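Local coordinates for protein monoglyceride lipase (Saccharomyces cerevisiae, PDB 4ZWN) that hydrolyses monoacylglycerols to free fatty acids and glycerol, preferring monounsaturated chains, and also takes part in the breakdown of fatty acid ethyl esters, at residues R61-L66 against L128-A133; T273-K278 against A300-F305. The protein carries 2 engineered substitutions. All coordinates share one frame; numbering follows the deposited sequence.

Two buried contacts of one alpha/beta-hydrolase fold have centres about 28 Å apart, on opposite sides of the chain's centre. Contact 2 lies nearer that centre (about 12 Å against 17 Å between centres), while contact 1 ends at the partly exposed Glu-130. Contact 1 (61-66 with 128-133), away from the active site, ties a central-sheet strand to a helix; its arginine is gripped by a glutamate and lined by a cysteine. Contact 2 (273-278 with 300-305) shares no helix or strand with it and joins two loops where an isoleucine and an asparagine frame the probable charge-relay histidine through van der Waals and CH-pi contacts, the asparagine and histidine bonding outside the segments, among others to the probable triad's other members.

Contact 1 (R61-L66 against L128-A133); sequences RGRVLL and LSECKA
Arg-63 reaches from the sheet to the helix and meets Glu-130 and Cys-131 with different parts of its guanidinium group. NH1 donates to Glu-130 OE1 at 2.9 Å in a nearly straight salt bridge, 172° at the hydrogen. The acceptor lies close to the guanidinium plane, whereas the arginine approaches from above the carboxylate plane, the two groups being turned 76° apart. Cys-131 SG sits over one guanidinium face, toward its rim, 3.5 Å from Arg-63 NE, and also rests 3.8 Å from Arg-63 CB. A small, uncharged thiol suits this place because it can lie against both the aliphatic stem and the guanidinium face. The chain leaves the strand with CG anti to the backbone N (chi1 -176°) and bends at chi3, which turns the guanidinium toward the helix. Glu-90 pairs with NE and Asn-127 accepts from NH1 directly; one step further out, Lys-126 pairs with the other carboxylate oxygen of Glu-130. A leucine in place of Arg-63 would probably leave Glu-90 without its guanidinium mate and Glu-130 with Lys-126 but no arginine. The contact thus fastens strand 62-67, lying between strands 89-94 and 138-143, to the C-terminal part of helix 113-134.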
ATOM      1  N   ARG A  61      11.900  12.130  12.546  1.00 42.58           N
ATOM      2  CA  ARG A  61      12.958  11.215  12.131  1.00 43.29           C
ATOM      3  C   ARG A  61      12.873  10.947  10.635  1.00 43.43           C
ATOM      4  O   ARG A  61      13.887  10.720   9.977  1.00 42.67           O
ATOM      5  CB  ARG A  61      12.871   9.901  12.902  1.00 43.45           C
ATOM      6  CG  ARG A  61      13.092  10.039  14.393  1.00 46.69           C
ATOM      7  CD  ARG A  61      13.087   8.674  15.044  1.00 41.67           C
ATOM      8  NE  ARG A  61      14.116   7.814  14.471  1.00 40.57           N
ATOM      9  CZ  ARG A  61      15.297   7.588  15.036  1.00 42.02           C
ATOM     10  NH1 ARG A  61      15.594   8.152  16.198  1.00 48.58           N
ATOM     11  NH2 ARG A  61      16.177   6.793  14.444  1.00 44.39           N
ATOM     12  N   GLY A  62      11.652  10.973  10.108  1.00 39.80           N
ATOM     13  CA  GLY A  62      11.415  10.741   8.695  1.00 42.84           C
ATOM     14  C   GLY A  62       9.946  10.799   8.315  1.00 40.68           C
ATOM     15  O   GLY A  62       9.065  10.847   9.178  1.00 36.17           O
ATOM     16  N   ARG A  63       9.677  10.804   7.013  1.00 40.21           N
ATOM     17  CA  ARG A  63       8.304  10.778   6.518  1.00 37.34           C
ATOM     18  C   ARG A  63       8.043   9.507   5.712  1.00 38.50           C
ATOM     19  O   ARG A  63       8.897   9.068   4.939  1.00 36.81           O
ATOM     20  CB  ARG A  63       8.014  12.013   5.661  1.00 33.51           C
ATOM     21  CG  ARG A  63       6.569  12.106   5.183  1.00 35.35           C
ATOM     22  CD  ARG A  63       6.337  13.327   4.312  1.00 38.14           C
ATOM     23  NE  ARG A  63       6.622  14.569   5.025  1.00 45.74           N
ATOM     24  CZ  ARG A  63       6.307  15.778   4.571  1.00 45.31           C
ATOM     25  NH1 ARG A  63       5.688  15.908   3.406  1.00 37.98           N
ATOM     26  NH2 ARG A  63       6.605  16.858   5.285  1.00 43.43           N
ATOM     27  N   VAL A  64       6.865   8.916   5.897  1.00 33.10           N
ATOM     28  CA  VAL A  64       6.497   7.721   5.144  1.00 33.49           C
ATOM     29  C   VAL A  64       5.335   7.989   4.188  1.00 34.00           C
ATOM     30  O   VAL A  64       4.265   8.435   4.601  1.00 36.12           O
ATOM     31  CB  VAL A  64       6.111   6.551   6.075  1.00 31.61           C
ATOM     32  CG1 VAL A  64       6.040   5.260   5.284  1.00 30.48           C
ATOM     33  CG2 VAL A  64       7.112   6.413   7.213  1.00 30.16           C
ATOM     34  N   LEU A  65       5.562   7.712   2.908  1.00 34.43           N
ATOM     35  CA  LEU A  65       4.531   7.822   1.882  1.00 27.58           C
ATOM     36  C   LEU A  65       3.729   6.521   1.813  1.00 33.86           C
ATOM     37  O   LEU A  65       4.280   5.459   1.527  1.00 31.05           O
ATOM     38  CB  LEU A  65       5.163   8.134   0.522  1.00 24.98           C
ATOM     39  CG  LEU A  65       4.390   8.959  -0.516  1.00 31.70           C
ATOM     40  CD1 LEU A  65       5.183   9.041  -1.810  1.00 31.64           C
ATOM     41  CD2 LEU A  65       3.000   8.409  -0.780  1.00 39.59           C
ATOM     42  N   LEU A  66       2.426   6.605   2.059  1.00 33.60           N
ATOM     43  CA  LEU A  66       1.598   5.405   2.081  1.00 30.02           C
ATOM     44  C   LEU A  66       0.809   5.221   0.784  1.00 32.60           C
ATOM     45  O   LEU A  66       0.024   6.083   0.390  1.00 37.12           O
ATOM     46  CB  LEU A  66       0.641   5.443   3.273  1.00 32.23           C
ATOM     47  CG  LEU A  66       1.261   5.730   4.645  1.00 36.27           C
ATOM     48  CD1 LEU A  66       0.245   5.506   5.745  1.00 37.99           C
ATOM     49  CD2 LEU A  66       2.490   4.878   4.887  1.00 41.76           C
ATOM     50  N   LEU A 128       9.107  15.015  -1.528  1.00 41.01           N
ATOM     51  CA  LEU A 128      10.549  15.165  -1.662  1.00 41.99           C
ATOM     52  C   LEU A 128      10.934  16.629  -1.479  1.00 43.82           C
ATOM     53  O   LEU A 128      11.952  16.948  -0.865  1.00 46.28           O
ATOM     54  CB  LEU A 128      11.012  14.651  -3.028  1.00 43.09           C
ATOM     55  CG  LEU A 128      12.246  13.749  -3.104  1.00 43.92           C
ATOM     56  CD1 LEU A 128      12.270  12.756  -1.955  1.00 41.02           C
ATOM     57  CD2 LEU A 128      12.254  13.016  -4.435  1.00 36.53           C
ATOM     58  N   SER A 129      10.098  17.514  -2.007  1.00 42.72           N
ATOM     59  CA  SER A 129      10.327  18.948  -1.904  1.00 49.95           C
ATOM     60  C   SER A 129      10.150  19.426  -0.469  1.00 50.59           C
ATOM     61  O   SER A 129      10.922  20.249   0.023  1.00 48.37           O
ATOM     62  CB  SER A 129       9.380  19.706  -2.835  1.00 40.77           C
ATOM     63  OG  SER A 129       9.575  21.105  -2.730  1.00 50.99           O
ATOM     64  N   GLU A 130       9.128  18.899   0.198  1.00 46.62           N
ATOM     65  CA  GLU A 130       8.826  19.288   1.570  1.00 48.76           C
ATOM     66  C   GLU A 130       9.812  18.689   2.568  1.00 46.23           C
ATOM     67  O   GLU A 130      10.085  19.283   3.610  1.00 48.92           O
ATOM     68  CB  GLU A 130       7.402  18.878   1.934  1.00 43.97           C
ATOM     69  CG  GLU A 130       6.340  19.584   1.117  1.00 48.21           C
ATOM     70  CD  GLU A 130       4.937  19.227   1.557  1.00 51.79           C
ATOM     71  OE1 GLU A 130       4.798  18.534   2.588  1.00 49.95           O
ATOM     72  OE2 GLU A 130       3.977  19.642   0.872  1.00 56.49           O
ATOM     73  N   CYS A 131      10.340  17.512   2.246  1.00 46.77           N
ATOM     74  CA  CYS A 131      11.315  16.853   3.107  1.00 49.67           C
ATOM     75  C   CYS A 131      12.715  17.407   2.871  1.00 49.75           C
ATOM     76  O   CYS A 131      13.596  17.271   3.718  1.00 51.26           O
ATOM     77  CB  CYS A 131      11.305  15.341   2.878  1.00 40.65           C
ATOM     78  SG  CYS A 131       9.829  14.509   3.509  1.00 50.90           S
ATOM     79  N   LYS A 132      12.905  18.025   1.708  1.00 55.29           N
ATOM     80  CA  LYS A 132      14.175  18.644   1.340  1.00 52.88           C
ATOM     81  C   LYS A 132      14.563  19.729   2.332  1.00 53.77           C
ATOM     82  O   LYS A 132      15.701  19.782   2.802  1.00 50.28           O
ATOM     83  CB  LYS A 132      14.084  19.232  -0.073  1.00 55.86           C
ATOM     84  CG  LYS A 132      15.248  20.125  -0.474  1.00 50.67           C
ATOM     85  CD  LYS A 132      15.986  19.548  -1.673  1.00 59.71           C
ATOM     86  CE  LYS A 132      16.846  20.598  -2.360  1.00 50.70           C
ATOM     87  NZ  LYS A 132      17.925  21.117  -1.475  1.00 63.53           N
ATOM     88  N   ALA A 133      13.599  20.586   2.647  1.00 52.26           N
ATOM     89  CA  ALA A 133      13.820  21.711   3.545  1.00 52.09           C
ATOM     90  C   ALA A 133      14.112  21.253   4.972  1.00 58.89           C
ATOM     91  O   ALA A 133      14.979  21.812   5.645  1.00 55.38           O
ATOM     92  CB  ALA A 133      12.616  22.636   3.521  1.00 60.65           C
TER

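Contact 2 (T273-K278 against A300-F305)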
ATOM      1  N   THR A 273      -4.617 -15.448   2.658  1.00 33.10           N
ATOM      2  CA  THR A 273      -5.175 -16.278   1.596  1.00 34.34           C
ATOM      3  C   THR A 273      -5.690 -15.418   0.451  1.00 33.81           C
ATOM      4  O   THR A 273      -6.406 -15.897  -0.427  1.00 32.06           O
ATOM      5  CB  THR A 273      -6.312 -17.171   2.113  1.00 35.10           C
ATOM      6  OG1 THR A 273      -7.290 -16.361   2.781  1.00 35.29           O
ATOM      7  CG2 THR A 273      -5.769 -18.211   3.082  1.00 31.43           C
ATOM      8  N   ILE A 274      -5.317 -14.141   0.468  1.00 39.58           N
ATOM      9  CA  ILE A 274      -5.642 -13.229  -0.621  1.00 35.00           C
ATOM     10  C   ILE A 274      -4.430 -13.085  -1.538  1.00 34.72           C
ATOM     11  O   ILE A 274      -4.495 -13.417  -2.720  1.00 32.08           O
ATOM     12  CB  ILE A 274      -6.087 -11.853  -0.092  1.00 33.64           C
ATOM     13  CG1 ILE A 274      -7.368 -12.003   0.733  1.00 35.92           C
ATOM     14  CG2 ILE A 274      -6.305 -10.878  -1.240  1.00 28.02           C
ATOM     15  CD1 ILE A 274      -7.914 -10.701   1.275  1.00 33.09           C
ATOM     16  N   ASN A 275      -3.324 -12.596  -0.983  1.00 34.22           N
ATOM     17  CA  ASN A 275      -2.057 -12.555  -1.705  1.00 33.78           C
ATOM     18  C   ASN A 275      -1.103 -13.620  -1.175  1.00 30.78           C
ATOM     19  O   ASN A 275      -0.805 -13.655   0.017  1.00 34.98           O
ATOM     20  CB  ASN A 275      -1.410 -11.171  -1.600  1.00 30.04           C
ATOM     21  CG  ASN A 275      -2.227 -10.091  -2.284  1.00 31.80           C
ATOM     22  OD1 ASN A 275      -3.108 -10.383  -3.093  1.00 37.65           O
ATOM     23  ND2 ASN A 275      -1.933  -8.835  -1.968  1.00 30.96           N
ATOM     24  N   ASP A 276      -0.628 -14.488  -2.061  1.00 28.66           N
ATOM     25  CA  ASP A 276       0.219 -15.604  -1.653  1.00 27.55           C
ATOM     26  C   ASP A 276       1.562 -15.135  -1.102  1.00 29.42           C
ATOM     27  O   ASP A 276       2.264 -14.348  -1.741  1.00 29.27           O
ATOM     28  CB  ASP A 276       0.447 -16.555  -2.829  1.00 26.07           C
ATOM     29  CG  ASP A 276       0.781 -17.966  -2.383  1.00 30.97           C
ATOM     30  OD1 ASP A 276       1.576 -18.131  -1.437  1.00 28.30           O
ATOM     31  OD2 ASP A 276       0.238 -18.919  -2.980  1.00 39.30           O
ATOM     32  N   PRO A 277       1.924 -15.625   0.095  1.00 28.90           N
ATOM     33  CA  PRO A 277       3.245 -15.370   0.681  1.00 32.75           C
ATOM     34  C   PRO A 277       4.387 -15.831  -0.224  1.00 29.23           C
ATOM     35  O   PRO A 277       5.509 -15.348  -0.075  1.00 30.42           O
ATOM     36  CB  PRO A 277       3.212 -16.181   1.978  1.00 31.77           C
ATOM     37  CG  PRO A 277       1.770 -16.236   2.342  1.00 29.01           C
ATOM     38  CD  PRO A 277       1.036 -16.334   1.035  1.00 28.75           C
ATOM     39  N   LYS A 278       4.095 -16.748  -1.145  1.00 29.80           N
ATOM     40  CA  LYS A 278       5.083 -17.230  -2.109  1.00 28.42           C
ATOM     41  C   LYS A 278       5.683 -16.087  -2.929  1.00 29.68           C
ATOM     42  O   LYS A 278       6.861 -16.118  -3.278  1.00 35.35           O
ATOM     43  CB  LYS A 278       4.456 -18.267  -3.048  1.00 29.12           C
ATOM     44  CG  LYS A 278       4.259 -19.653  -2.431  1.00 30.88           C
ATOM     45  CD  LYS A 278       3.551 -20.599  -3.406  1.00 27.94           C
ATOM     46  CE  LYS A 278       3.362 -21.992  -2.816  1.00 29.17           C
ATOM     47  NZ  LYS A 278       2.599 -21.971  -1.533  1.00 35.50           N
ATOM     48  N   ALA A 300      -1.563 -14.221  11.302  1.00 41.07           N
ATOM     49  CA  ALA A 300      -2.005 -13.010  10.669  1.00 36.63           C
ATOM     50  C   ALA A 300      -2.495 -13.262   9.273  1.00 32.42           C
ATOM     51  O   ALA A 300      -2.231 -14.254   8.704  1.00 35.89           O
ATOM     52  CB  ALA A 300      -0.935 -11.959  10.706  1.00 28.46           C
ATOM     53  N   ARG A 301      -3.270 -12.346   8.767  1.00 35.88           N
ATOM     54  CA  ARG A 301      -3.955 -12.510   7.527  1.00 35.84           C
ATOM     55  C   ARG A 301      -3.572 -11.370   6.635  1.00 32.45           C
ATOM     56  O   ARG A 301      -2.505 -10.852   6.748  1.00 37.90           O
ATOM     57  CB  ARG A 301      -5.447 -12.543   7.765  1.00 30.83           C
ATOM     58  CG  ARG A 301      -5.889 -13.836   8.386  1.00 32.27           C
ATOM     59  CD  ARG A 301      -7.372 -14.035   8.403  1.00 36.70           C
ATOM     60  NE  ARG A 301      -7.712 -15.256   9.112  1.00 44.78           N
ATOM     61  CZ  ARG A 301      -8.931 -15.636   9.474  1.00 44.33           C
ATOM     62  NH1 ARG A 301      -9.986 -14.917   9.224  1.00 41.42           N
ATOM     63  NH2 ARG A 301      -9.083 -16.752  10.123  1.00 42.80           N
ATOM     64  N   HIS A 302      -4.435 -10.988   5.730  1.00 35.95           N
ATOM     65  CA  HIS A 302      -4.103  -9.918   4.793  1.00 34.11           C
ATOM     66  C   HIS A 302      -3.782  -8.477   5.196  1.00 30.84           C
ATOM     67  O   HIS A 302      -2.686  -7.989   4.929  1.00 37.17           O
ATOM     68  CB  HIS A 302      -5.237  -9.850   3.771  1.00 32.04           C
ATOM     69  CG  HIS A 302      -4.890  -9.075   2.537  1.00 33.50           C
ATOM     70  ND1 HIS A 302      -3.742  -9.307   1.814  1.00 28.19           N
ATOM     71  CD2 HIS A 302      -5.542  -8.076   1.902  1.00 35.11           C
ATOM     72  CE1 HIS A 302      -3.699  -8.481   0.781  1.00 30.64           C
ATOM     73  NE2 HIS A 302      -4.783  -7.721   0.813  1.00 33.67           N
ATOM     74  N   SER A 303      -4.734  -7.798   5.829  1.00 29.57           N
ATOM     75  CA  SER A 303      -4.570  -6.382   6.169  1.00 35.53           C
ATOM     76  C   SER A 303      -3.932  -6.252   7.550  1.00 33.88           C
ATOM     77  O   SER A 303      -4.601  -5.884   8.517  1.00 38.70           O
ATOM     78  CB  SER A 303      -5.906  -5.633   6.147  1.00 39.09           C
ATOM     79  OG  SER A 303      -6.466  -5.624   4.847  1.00 37.15           O
ATOM     80  N   ILE A 304      -2.636  -6.535   7.634  1.00 33.81           N
ATOM     81  CA  ILE A 304      -1.939  -6.593   8.917  1.00 30.00           C
ATOM     82  C   ILE A 304      -1.642  -5.216   9.513  1.00 34.56           C
ATOM     83  O   ILE A 304      -1.456  -5.084  10.721  1.00 39.26           O
ATOM     84  CB  ILE A 304      -0.613  -7.368   8.788  1.00 29.91           C
ATOM     85  CG1 ILE A 304       0.279  -6.734   7.718  1.00 31.49           C
ATOM     86  CG2 ILE A 304      -0.884  -8.828   8.463  1.00 23.43           C
ATOM     87  CD1 ILE A 304       1.624  -7.419   7.552  1.00 23.61           C
ATOM     88  N   PHE A 305      -1.603  -4.195   8.665  1.00 33.98           N
ATOM     89  CA  PHE A 305      -1.258  -2.847   9.104  1.00 31.11           C
ATOM     90  C   PHE A 305      -2.474  -1.971   9.373  1.00 41.24           C
ATOM     91  O   PHE A 305      -2.328  -0.811   9.757  1.00 42.07           O
ATOM     92  CB  PHE A 305      -0.381  -2.152   8.058  1.00 35.66           C
ATOM     93  CG  PHE A 305       1.085  -2.413   8.216  1.00 30.97           C
ATOM     94  CD1 PHE A 305       1.812  -1.757   9.193  1.00 35.04           C
ATOM     95  CD2 PHE A 305       1.741  -3.292   7.371  1.00 28.20           C
ATOM     96  CE1 PHE A 305       3.166  -1.987   9.339  1.00 37.16           C
ATOM     97  CE2 PHE A 305       3.094  -3.522   7.508  1.00 36.65           C
ATOM     98  CZ  PHE A 305       3.807  -2.864   8.494  1.00 32.05           C
TER
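Ile-274 lies over one face of the His-302 imidazole, while Asn-275 comes to its edge. The Ile-274 CB stands 4.0 Å from the ring centroid and 13° off the normal, a CH-pi contact, and CD1 reaches past the rim on the CG/CD2 side, 3.6 Å from His-302 CD2. This reach follows from Ile-274 chi1 of -63°, which sets CG1 beside the backbone N, and from an extended chi2; CG2, on the other branch, faces the NE2 and CE1 side. A beta-branched aliphatic residue suits the place because both branches can spread against a flat ring without offering it a rival polar group. Asn-275 ND2 lies 3.3 Å from His-302 CE1, its amide nearly perpendicular to the ring. That ND2 instead donates to OG of Ser-144, the probable nucleophile, and to Gly-170 O, so the amide is held by polar partners beyond the histidine. A chi1 of -164° swings the His-302 ring away from its own backbone N, toward Ile-274, and ND1 is hydrogen-bonded to Asp-272 OD2, consistent with the Ser-His-Asp charge relay of alpha/beta hydrolases. Asp-272 also accepts from the backbone N of Ile-274 and Asn-275, fixing the loop that presents both side chains. Asp-276 then N-caps helix 277-286 through Lys-278 N. The two loops follow strands 264-269 and 292-297, neighbours at one edge of the sheet, and lead into helices 277-286 and 310-326.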